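Local coordinates for protein TqaA (Penicillium aethiopicum, PDB 5DLK) that probably closes nonribosomal peptides into macrocycles through its terminal condensation-like domain, the piece present here, within a larger fungal peptide synthetase, at residues K120-Q125 against D141-P146. Sequence-based numbering, arbitrary orientation.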
loop_
_atom_site.group_PDB
_atom_site.type_symbol
_atom_site.label_atom_id
_atom_site.label_comp_id
_atom_site.label_asym_id
_atom_site.label_seq_id
_atom_site.Cartn_x
_atom_site.Cartn_y
_atom_site.Cartn_z
ATOM N N LYS A 120 12.731 -13.787 -17.242
ATOM C CA LYS A 120 12.157 -14.788 -18.135
ATOM C C LYS A 120 10.636 -14.711 -18.066
ATOM O O LYS A 120 10.049 -14.854 -16.988
ATOM C CB LYS A 120 12.635 -16.194 -17.763
ATOM C CG LYS A 120 14.157 -16.401 -17.897
ATOM C CD LYS A 120 14.651 -15.956 -19.269
ATOM C CE LYS A 120 16.023 -16.537 -19.608
ATOM N NZ LYS A 120 17.083 -16.034 -18.694
ATOM N N VAL A 121 10.001 -14.471 -19.208
ATOM C CA VAL A 121 8.544 -14.351 -19.266
ATOM C C VAL A 121 7.875 -15.711 -19.418
ATOM O O VAL A 121 8.310 -16.531 -20.219
ATOM C CB VAL A 121 8.121 -13.434 -20.428
ATOM C CG1 VAL A 121 6.615 -13.364 -20.551
ATOM C CG2 VAL A 121 8.728 -12.038 -20.237
ATOM N N ARG A 122 6.835 -15.971 -18.631
ATOM C CA ARG A 122 6.030 -17.166 -18.830
ATOM C C ARG A 122 5.097 -16.882 -20.007
ATOM O O ARG A 122 4.392 -15.867 -20.039
ATOM C CB ARG A 122 5.256 -17.532 -17.559
ATOM C CG ARG A 122 4.282 -18.680 -17.711
ATOM C CD ARG A 122 3.612 -19.054 -16.387
ATOM N NE ARG A 122 2.704 -18.002 -15.910
ATOM C CZ ARG A 122 1.876 -18.146 -14.878
ATOM N NH1 ARG A 122 1.836 -19.295 -14.215
ATOM N NH2 ARG A 122 1.083 -17.140 -14.516
ATOM N N GLU A 123 5.112 -17.756 -21.006
ATOM C CA GLU A 123 4.385 -17.462 -22.234
ATOM C C GLU A 123 3.453 -18.601 -22.577
ATOM O O GLU A 123 3.811 -19.766 -22.416
ATOM C CB GLU A 123 5.346 -17.209 -23.400
ATOM C CG GLU A 123 6.358 -16.121 -23.131
ATOM C CD GLU A 123 6.621 -15.256 -24.342
ATOM O OE1 GLU A 123 5.764 -15.212 -25.249
ATOM O OE2 GLU A 123 7.688 -14.611 -24.375
ATOM N N VAL A 124 2.255 -18.243 -23.023
ATOM C CA VAL A 124 1.264 -19.217 -23.446
ATOM C C VAL A 124 0.772 -18.870 -24.846
ATOM O O VAL A 124 0.379 -17.738 -25.105
ATOM C CB VAL A 124 0.050 -19.262 -22.489
ATOM C CG1 VAL A 124 -0.978 -20.256 -22.987
ATOM C CG2 VAL A 124 0.488 -19.602 -21.063
ATOM N N GLN A 125 0.805 -19.844 -25.754
ATOM C CA GLN A 125 0.130 -19.690 -27.039
ATOM C C GLN A 125 -1.140 -20.514 -26.962
ATOM O O GLN A 125 -1.076 -21.727 -26.810
ATOM C CB GLN A 125 1.025 -20.136 -28.213
ATOM C CG GLN A 125 2.260 -19.262 -28.426
ATOM C CD GLN A 125 3.436 -19.631 -27.511
ATOM O OE1 GLN A 125 3.863 -20.789 -27.463
ATOM N NE2 GLN A 125 3.960 -18.641 -26.778
ATOM N N ASP A 141 -5.812 -18.722 -10.144
ATOM C CA ASP A 141 -6.540 -19.522 -9.159
ATOM C C ASP A 141 -6.003 -20.923 -8.942
ATOM O O ASP A 141 -6.189 -21.504 -7.878
ATOM C CB ASP A 141 -8.014 -19.622 -9.550
ATOM C CG ASP A 141 -8.754 -18.315 -9.352
ATOM O OD1 ASP A 141 -8.349 -17.526 -8.468
ATOM O OD2 ASP A 141 -9.742 -18.078 -10.071
ATOM N N GLY A 142 -5.354 -21.487 -9.956
ATOM C CA GLY A 142 -4.939 -22.868 -9.872
ATOM C C GLY A 142 -3.573 -23.043 -9.251
ATOM O O GLY A 142 -3.274 -24.103 -8.709
ATOM N N LYS A 143 -2.729 -22.019 -9.323
ATOM C CA LYS A 143 -1.413 -22.179 -8.732
ATOM C C LYS A 143 -0.715 -20.883 -8.322
ATOM O O LYS A 143 0.002 -20.876 -7.321
ATOM C CB LYS A 143 -0.501 -22.978 -9.686
ATOM C CG LYS A 143 -0.164 -22.297 -10.996
ATOM C CD LYS A 143 0.662 -23.240 -11.920
ATOM C CE LYS A 143 2.024 -23.595 -11.336
ATOM N NZ LYS A 143 2.949 -22.425 -11.312
ATOM N N ASP A 144 -0.922 -19.790 -9.051
ATOM C CA ASP A 144 -0.123 -18.592 -8.792
ATOM C C ASP A 144 -0.344 -18.035 -7.358
ATOM O O ASP A 144 0.632 -17.831 -6.633
ATOM C CB ASP A 144 -0.401 -17.495 -9.829
ATOM C CG ASP A 144 0.048 -17.892 -11.247
ATOM O OD1 ASP A 144 0.760 -18.909 -11.390
ATOM O OD2 ASP A 144 -0.301 -17.173 -12.206
ATOM N N TRP A 145 -1.583 -17.793 -6.934
ATOM C CA TRP A 145 -1.725 -17.267 -5.559
ATOM C C TRP A 145 -1.844 -18.380 -4.483
ATOM O O TRP A 145 -1.323 -18.196 -3.382
ATOM C CB TRP A 145 -2.886 -16.228 -5.456
ATOM C CG TRP A 145 -4.298 -16.746 -5.539
ATOM C CD1 TRP A 145 -5.131 -16.693 -6.626
ATOM C CD2 TRP A 145 -5.053 -17.354 -4.486
ATOM N NE1 TRP A 145 -6.350 -17.257 -6.317
ATOM C CE2 TRP A 145 -6.326 -17.678 -5.013
ATOM C CE3 TRP A 145 -4.775 -17.664 -3.147
ATOM C CZ2 TRP A 145 -7.318 -18.290 -4.249
ATOM C CZ3 TRP A 145 -5.755 -18.293 -2.396
ATOM C CH2 TRP A 145 -7.013 -18.594 -2.946
ATOM N N PRO A 146 -2.461 -19.545 -4.784
ATOM C CA PRO A 146 -2.481 -20.566 -3.724
ATOM C C PRO A 146 -1.115 -21.080 -3.266
ATOM O O PRO A 146 -1.009 -21.563 -2.136
ATOM C CB PRO A 146 -3.276 -21.712 -4.363
ATOM C CG PRO A 146 -4.188 -21.018 -5.326
ATOM C CD PRO A 146 -3.359 -19.923 -5.901
#
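A bidentate salt bridge between R122 and D144 joins strand 122-125 to the C-terminal part of helix 132-144; the CA atoms of this pair, the nearest across the two segments, lie 11.9 Å apart. The arginine spans most of that distance: CG sits anti to the backbone N (chi1 174°), and a bend at chi3 brings the guanidinium end-on to the carboxylate. R122 NH2 donates to D144 OD2 at 2.7 Å, nearly straight at 165°, with the oxygen close to the guanidinium plane. The second bond, from R122 NH1 to D144 OD1, is longer at 3.0 Å and more bent, its oxygen tilted out of that plane. Both oxygens are met on their syn sides, yet the two flat groups are twisted 33° against each other, so the pairing is not fully coplanar.

Neighbouring hydrogen bonds hold the pair in place: R122 NE bonds T160 OG1 on the adjacent parallel strand 158-163, while D144 OD2 also accepts from Q175 NE2. L139, five residues earlier on the same helix, touches both side chains.

Among the charges, K143 NZ approaches R122 NH1 obliquely to 4.4 Å. The carboxylate of D144 probably offsets part of this like-charge proximity.

Strand 122-125, helix 132-144 and strand 158-163 form a beta-alpha-beta unit at the edge of a mixed sheet in the condensation domain, away from the phosphopantetheine site. With all three arginine nitrogens engaged and one carboxylate oxygen shared between two donors, the guanidinium is held in a fixed rotation, and a directional, charged link ties the end region of the helix to the edge strand at the protein surface.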